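Threonine synthase (Brucella melitensis bv. 1, PDB 4F4F) probably catalyses the pyridoxal-phosphate-dependent conversion of O-phospho-L-homoserine and water to L-threonine and phosphate, the last step of threonine biosynthesis. Local coordinates at residues 367-370 with 371-374; 177-180 with 181-185; 233-236 with 237-240. One frame throughout, in Å; residues are numbered along the deposited sequence.

Interaction 1 (367-370 with 371-374)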
loop_
_atom_site.group_PDB
_atom_site.type_symbol
_atom_site.label_atom_id
_atom_site.label_comp_id
_atom_site.label_asym_id
_atom_site.label_seq_id
_atom_site.Cartn_x
_atom_site.Cartn_y
_atom_site.Cartn_z
ATOM N N ARG A 367 -3.369 -18.294 6.226
ATOM C CA ARG A 367 -2.661 -18.504 5.004
ATOM C C ARG A 367 -3.567 -19.178 3.991
ATOM O O ARG A 367 -4.483 -19.909 4.361
ATOM C CB ARG A 367 -1.493 -19.418 5.324
ATOM C CG ARG A 367 -0.481 -19.587 4.235
ATOM C CD ARG A 367 0.487 -20.713 4.586
ATOM N NE ARG A 367 -0.189 -22.010 4.652
ATOM C CZ ARG A 367 0.405 -23.170 4.944
ATOM N NH1 ARG A 367 1.713 -23.220 5.172
ATOM N NH2 ARG A 367 -0.314 -24.284 4.978
ATOM N N SER A 368 -3.285 -18.955 2.709
ATOM C CA SER A 368 -3.972 -19.681 1.614
ATOM C C SER A 368 -2.920 -20.110 0.583
ATOM O O SER A 368 -2.181 -19.266 0.063
ATOM C CB SER A 368 -5.022 -18.798 0.943
ATOM O OG SER A 368 -5.726 -19.482 -0.093
ATOM N N THR A 369 -2.832 -21.408 0.334
ATOM C CA THR A 369 -1.925 -21.937 -0.691
ATOM C C THR A 369 -2.472 -21.619 -2.084
ATOM O O THR A 369 -3.629 -21.203 -2.241
ATOM C CB THR A 369 -1.816 -23.465 -0.582
ATOM O OG1 THR A 369 -3.105 -24.035 -0.812
ATOM C CG2 THR A 369 -1.274 -23.893 0.807
ATOM N N VAL A 370 -1.653 -21.870 -3.098
ATOM C CA VAL A 370 -2.066 -21.646 -4.476
ATOM C C VAL A 370 -3.344 -22.418 -4.796
ATOM O O VAL A 370 -4.254 -21.857 -5.361
ATOM C CB VAL A 370 -0.925 -21.997 -5.466
ATOM C CG1 VAL A 370 -1.470 -22.204 -6.881
ATOM C CG2 VAL A 370 0.159 -20.913 -5.415
ATOM N N ASP A 371 -3.430 -23.686 -4.403
ATOM C CA ASP A 371 -4.616 -24.502 -4.688
ATOM C C ASP A 371 -5.865 -24.012 -3.924
ATOM O O ASP A 371 -6.970 -24.008 -4.463
ATOM C CB ASP A 371 -4.350 -25.982 -4.358
ATOM C CG ASP A 371 -3.424 -26.654 -5.372
ATOM O OD1 ASP A 371 -3.107 -26.027 -6.408
ATOM O OD2 ASP A 371 -3.034 -27.810 -5.155
ATOM N N GLU A 372 -5.670 -23.623 -2.672
ATOM C CA GLU A 372 -6.762 -23.101 -1.844
ATOM C C GLU A 372 -7.275 -21.801 -2.423
ATOM O O GLU A 372 -8.468 -21.573 -2.481
ATOM C CB GLU A 372 -6.293 -22.875 -0.413
ATOM C CG GLU A 372 -6.118 -24.166 0.360
ATOM C CD GLU A 372 -5.306 -24.021 1.628
ATOM O OE1 GLU A 372 -4.756 -22.952 1.909
ATOM O OE2 GLU A 372 -5.164 -25.031 2.347
ATOM N N THR A 373 -6.354 -20.952 -2.861
ATOM C CA THR A 373 -6.718 -19.677 -3.492
ATOM C C THR A 373 -7.516 -19.920 -4.787
ATOM O O THR A 373 -8.556 -19.284 -5.006
ATOM C CB THR A 373 -5.466 -18.836 -3.779
ATOM O OG1 THR A 373 -4.705 -18.630 -2.564
ATOM C CG2 THR A 373 -5.822 -17.506 -4.375
ATOM N N ALA A 374 -7.050 -20.836 -5.646
ATOM C CA ALA A 374 -7.801 -21.175 -6.865
ATOM C C ALA A 374 -9.220 -21.687 -6.547
ATOM O O ALA A 374 -10.193 -21.341 -7.224
ATOM C CB ALA A 374 -7.040 -22.182 -7.711
HETATM O O HOH W 1 -2.859 -22.877 4.054
#

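Interaction 2 (177-180 with 181-185)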
loop_
_atom_site.group_PDB
_atom_site.type_symbol
_atom_site.label_atom_id
_atom_site.label_comp_id
_atom_site.label_asym_id
_atom_site.label_seq_id
_atom_site.Cartn_x
_atom_site.Cartn_y
_atom_site.Cartn_z
ATOM N N VAL A 177 -0.196 -6.218 -19.629
ATOM C CA VAL A 177 -1.046 -5.180 -19.023
ATOM C C VAL A 177 -0.217 -4.218 -18.136
ATOM O O VAL A 177 -0.275 -2.986 -18.271
ATOM C CB VAL A 177 -2.194 -5.784 -18.164
ATOM C CG1 VAL A 177 -2.912 -4.705 -17.360
ATOM C CG2 VAL A 177 -3.212 -6.521 -19.030
ATOM N N GLN A 178 0.578 -4.808 -17.249
ATOM C CA GLN A 178 1.399 -4.031 -16.332
ATOM C C GLN A 178 2.373 -3.130 -17.083
ATOM O O GLN A 178 2.518 -1.949 -16.736
ATOM C CB GLN A 178 2.146 -4.956 -15.349
ATOM C CG GLN A 178 1.285 -5.451 -14.183
ATOM C CD GLN A 178 0.328 -6.568 -14.554
ATOM O OE1 GLN A 178 0.245 -6.972 -15.723
ATOM N NE2 GLN A 178 -0.413 -7.079 -13.558
ATOM N N GLN A 179 3.036 -3.652 -18.117
ATOM C CA GLN A 179 3.981 -2.818 -18.857
ATOM C C GLN A 179 3.304 -1.617 -19.552
ATOM O O GLN A 179 3.823 -0.477 -19.526
ATOM C CB GLN A 179 4.805 -3.624 -19.873
ATOM C CG GLN A 179 5.905 -2.781 -20.507
ATOM C CD GLN A 179 6.790 -3.563 -21.455
ATOM O OE1 GLN A 179 7.681 -4.284 -21.019
ATOM N NE2 GLN A 179 6.551 -3.423 -22.752
ATOM N N ARG A 180 2.158 -1.869 -20.162
ATOM C CA ARG A 180 1.445 -0.818 -20.868
ATOM C C ARG A 180 1.024 0.300 -19.923
ATOM O O ARG A 180 1.093 1.457 -20.287
ATOM C CB ARG A 180 0.250 -1.383 -21.604
ATOM C CG ARG A 180 0.658 -2.260 -22.765
ATOM C CD ARG A 180 -0.488 -2.496 -23.720
ATOM N NE ARG A 180 -0.232 -1.872 -25.019
ATOM C CZ ARG A 180 0.452 -2.440 -26.014
ATOM N NH1 ARG A 180 0.642 -1.780 -27.154
ATOM N NH2 ARG A 180 0.961 -3.666 -25.893
ATOM N N GLN A 181 0.626 -0.041 -18.698
ATOM C CA GLN A 181 0.276 0.991 -17.724
ATOM C C GLN A 181 1.465 1.872 -17.341
ATOM O O GLN A 181 1.294 3.051 -17.018
ATOM C CB GLN A 181 -0.408 0.371 -16.490
ATOM C CG GLN A 181 -1.791 -0.180 -16.858
ATOM C CD GLN A 181 -2.860 -0.016 -15.787
ATOM O OE1 GLN A 181 -2.920 -0.824 -14.850
ATOM N NE2 GLN A 181 -3.778 0.974 -15.971
ATOM N N MET A 182 2.676 1.329 -17.381
ATOM C CA MET A 182 3.839 2.156 -17.098
ATOM C C MET A 182 4.252 3.018 -18.280
ATOM O O MET A 182 4.763 4.143 -18.106
ATOM C CB MET A 182 5.039 1.284 -16.680
ATOM C CG MET A 182 4.884 0.673 -15.305
ATOM S SD MET A 182 6.485 0.010 -14.800
ATOM C CE MET A 182 6.413 -1.551 -15.669
ATOM N N THR A 183 4.047 2.504 -19.495
ATOM C CA THR A 183 4.724 3.069 -20.658
ATOM C C THR A 183 3.811 3.841 -21.602
ATOM O O THR A 183 4.296 4.447 -22.527
ATOM C CB THR A 183 5.405 1.950 -21.456
ATOM O OG1 THR A 183 4.395 1.144 -22.090
ATOM C CG2 THR A 183 6.304 1.096 -20.526
ATOM N N SER A 184 2.495 3.817 -21.381
ATOM C CA SER A 184 1.546 4.494 -22.272
ATOM C C SER A 184 0.743 5.611 -21.592
ATOM O O SER A 184 -0.345 5.966 -22.049
ATOM C CB SER A 184 0.585 3.483 -22.888
ATOM O OG SER A 184 -0.390 3.049 -21.943
ATOM N N SER A 185 1.300 6.196 -20.537
ATOM C CA SER A 185 0.571 7.179 -19.718
ATOM C C SER A 185 0.510 8.509 -20.419
ATOM O O SER A 185 -0.307 9.377 -20.077
ATOM C CB SER A 185 1.289 7.383 -18.402
ATOM O OG SER A 185 2.417 8.212 -18.583
#

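Interaction 3 (233-236 with 237-240)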
loop_
_atom_site.group_PDB
_atom_site.type_symbol
_atom_site.label_atom_id
_atom_site.label_comp_id
_atom_site.label_asym_id
_atom_site.label_seq_id
_atom_site.Cartn_x
_atom_site.Cartn_y
_atom_site.Cartn_z
ATOM N N MET A 233 -1.101 6.468 5.477
ATOM C CA MET A 233 -2.132 7.372 5.958
ATOM C C MET A 233 -3.443 7.357 5.145
ATOM O O MET A 233 -4.510 7.288 5.723
ATOM C CB MET A 233 -1.552 8.786 6.023
ATOM C CG MET A 233 -2.530 9.840 6.446
ATOM S SD MET A 233 -1.726 11.455 6.358
ATOM C CE MET A 233 -2.538 12.168 4.957
ATOM N N PRO A 234 -3.385 7.459 3.813
ATOM C CA PRO A 234 -4.653 7.562 3.085
ATOM C C PRO A 234 -5.549 6.324 3.180
ATOM O O PRO A 234 -6.762 6.379 2.908
ATOM C CB PRO A 234 -4.215 7.805 1.642
ATOM C CG PRO A 234 -2.819 8.315 1.717
ATOM C CD PRO A 234 -2.232 7.621 2.914
ATOM N N GLN A 235 -4.931 5.197 3.489
ATOM C CA GLN A 235 -5.637 3.943 3.531
ATOM C C GLN A 235 -6.565 3.830 4.746
ATOM O O GLN A 235 -7.515 3.044 4.725
ATOM C CB GLN A 235 -4.637 2.823 3.493
ATOM C CG GLN A 235 -3.875 2.805 2.189
ATOM C CD GLN A 235 -3.128 1.511 1.983
ATOM O OE1 GLN A 235 -1.906 1.485 2.090
ATOM N NE2 GLN A 235 -3.893 0.372 1.739
ATOM N N VAL A 236 -6.340 4.684 5.739
ATOM C CA VAL A 236 -7.215 4.759 6.915
ATOM C C VAL A 236 -8.674 5.042 6.496
ATOM O O VAL A 236 -9.617 4.506 7.078
ATOM C CB VAL A 236 -6.719 5.840 7.883
ATOM C CG1 VAL A 236 -7.673 5.967 9.091
ATOM C CG2 VAL A 236 -5.305 5.539 8.364
ATOM N N VAL A 237 -8.837 5.813 5.422
ATOM C CA VAL A 237 -10.119 6.319 5.043
ATOM C C VAL A 237 -11.125 5.203 4.744
ATOM O O VAL A 237 -12.266 5.247 5.207
ATOM C CB VAL A 237 -10.019 7.296 3.852
ATOM C CG1 VAL A 237 -11.406 7.786 3.462
ATOM C CG2 VAL A 237 -9.126 8.519 4.218
ATOM N N TYR A 238 -10.728 4.217 3.943
ATOM C CA TYR A 238 -11.717 3.258 3.479
ATOM C C TYR A 238 -12.188 2.304 4.589
ATOM O O TYR A 238 -13.255 1.705 4.487
ATOM C CB TYR A 238 -11.316 2.545 2.214
ATOM C CG TYR A 238 -9.973 1.904 2.228
ATOM C CD1 TYR A 238 -9.739 0.766 2.964
ATOM C CD2 TYR A 238 -8.967 2.368 1.404
ATOM C CE1 TYR A 238 -8.481 0.158 2.947
ATOM C CE2 TYR A 238 -7.734 1.754 1.379
ATOM C CZ TYR A 238 -7.501 0.666 2.151
ATOM O OH TYR A 238 -6.241 0.058 2.091
ATOM N N TYR A 239 -11.415 2.214 5.661
ATOM C CA TYR A 239 -11.919 1.511 6.854
ATOM C C TYR A 239 -13.099 2.262 7.460
ATOM O O TYR A 239 -14.137 1.669 7.725
ATOM C CB TYR A 239 -10.831 1.311 7.886
ATOM C CG TYR A 239 -9.802 0.350 7.429
ATOM C CD1 TYR A 239 -9.952 -1.006 7.652
ATOM C CD2 TYR A 239 -8.660 0.789 6.779
ATOM C CE1 TYR A 239 -8.991 -1.897 7.229
ATOM C CE2 TYR A 239 -7.712 -0.102 6.308
ATOM C CZ TYR A 239 -7.889 -1.449 6.571
ATOM O OH TYR A 239 -6.946 -2.331 6.182
ATOM N N PHE A 240 -12.987 3.582 7.580
ATOM C CA PHE A 240 -14.125 4.393 7.962
ATOM C C PHE A 240 -15.326 4.300 7.010
ATOM O O PHE A 240 -16.469 4.111 7.451
ATOM C CB PHE A 240 -13.726 5.874 8.128
ATOM C CG PHE A 240 -13.045 6.175 9.460
ATOM C CD1 PHE A 240 -11.684 5.941 9.638
ATOM C CD2 PHE A 240 -13.755 6.714 10.507
ATOM C CE1 PHE A 240 -11.057 6.244 10.836
ATOM C CE2 PHE A 240 -13.139 6.980 11.715
ATOM C CZ PHE A 240 -11.797 6.757 11.880
#

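Interaction 1 (367-370 with 371-374)
Thr369 O is gripped twice by Thr373: the backbone N lies 2.8 Å from it, nearly in line with the C=O, and the hydroxyl OG1, also at 2.8 Å, comes in from 47° above the carbonyl plane. Thr373 can fold back this way because its OG1 sits beside its own backbone N (chi1 -56°), facing the preceding turn. Ser368 OG lies 2.8 Å from Thr373 OG1; since Thr373 OG1 already donates to Thr369 O, its oxygen could accept from the serine, though where that proton goes is not settled. Around Thr369 the helix start is closed by a capping box. Glu372 N donates to Thr369 OG1 (3.2 Å), and in return Thr369 N donates to Glu372 OE1 at 2.9 Å, a nearly straight bond of 168° that meets the oxygen from above the carboxylate plane. Threonine suits the N-cap because its short hydroxyl reaches an N-H of the first turn, that of Glu372; the glutamate extends back along that turn, its length carrying OE1 to the cap's own N-H, and its negative charge probably also suits the positive end of the helix dipole. A water links Glu372 OE1 (2.9 Å) to Arg367 NE (2.9 Å), tying the cap to the strand end. The box thus marks the passage from strand 363-367, at the edge of the mixed sheet, into helix 370-384, while Ser368 and Thr373 pack against Ile394 of helix 390-402.

Interaction 2 (177-180 with 181-185)
Gln181 N donates to Val177 O at 3.1 Å, a regular helical bond, and the Gln181 side chain runs its CG past the same carbonyl before its amide reaches Pro112 O. The N-H of Met182 is less well placed, making weak bonds to both Gln178 O and Gln179 O. The flexible thioether of Met182 fits the buried face of the helix, where it packs on Ile167 and Phe169 of strand 163-170. Helix 176-183 is the connection in a beta-alpha-beta unit between parallel strands 163-170 and 190-196, and here it comes to its end. Thr183 N is shared between Gln179 O at 3.0 Å and Arg180 O at 3.2 Å, the latter approached from 73° above the carbonyl plane. The methyl CG2 of Thr183 lies 3.9 Å from Gln179 CG. Thr183 OG1 and Gln179 NE2 hydrogen-bond to Glu446, with which Arg180 NH2 forms a salt bridge while its NH1 bonds to Arg444 O. At Ser184 the chain leaves helical geometry. Both its N, 3.0 Å away, and its OG, 2.7 Å away, donate to Arg180 O, the hydroxyl swung back by a chi1 of 75°. Arg180 O thus accepts from three donors, and serine's one-carbon arm is short enough to put its hydroxyl on a carbonyl four residues back.

Interaction 3 (233-236 with 237-240)
The ring of Tyr238 has Gln235 O over one face, 3.3 Å above the plane and above the ring centre. The ring gets there because CG of Tyr238 lies between the backbone N and the carbonyl carbon (chi1 52°), which brings it back along the preceding turn beside the Gln235 side chain. The two run side by side in the same direction, and Gln235 CB comes within 3.8 Å of Tyr238 CZ. Tyr239 presents its edge to the same carbonyl: its CD2 is 3.3 Å from Gln235 O, and Val236 O also lies at the rim, in the ring plane. Phe240 likewise meets Val236 O edge-on, with CD1 at 3.6 Å from that oxygen. The stretch leads into helix 236-245 of the fold type II architecture to which threonine synthases belong. The bonding here is loose: Val237 N reaches Pro234 O in a weak bond of 3.3 Å, and Tyr239 N makes another weak one to Val236 O at 3.2 Å. Proline, which has no N-H to give, can stand at 234, in the link between helices 229-232 and 236-245. Val236 CG1 touches Phe240 CE1 at 3.8 Å, four residues on, and both are apolar where they meet Met274 and Ala271 of helix 263-274. Tyr239 is long enough to take its hydroxyl to the backbone O of Asp264, a cofactor-binding residue, and its ring meets Phe255 edge to face.

The three contacts are local, each at or near the end of a helix, in series along the chain and nowhere touching: centres lie 29 Å apart for interactions 1 and 2, and 27 Å for either of these with interaction 3. They lie at different distances from the cofactor. Interaction 3 is nearest, with the side chain of Gln235 about 5 Å from pyridoxal phosphate and about 6 Å from that of Lys117, the predicted attachment site, which is not joined to the cofactor in this structure. In interaction 2 the side chain of Gln178 is about 9 Å from the bound pyridoxal phosphate, and in interaction 1 the side chain of Thr373 is about 11 Å from the bound pyridoxal phosphate.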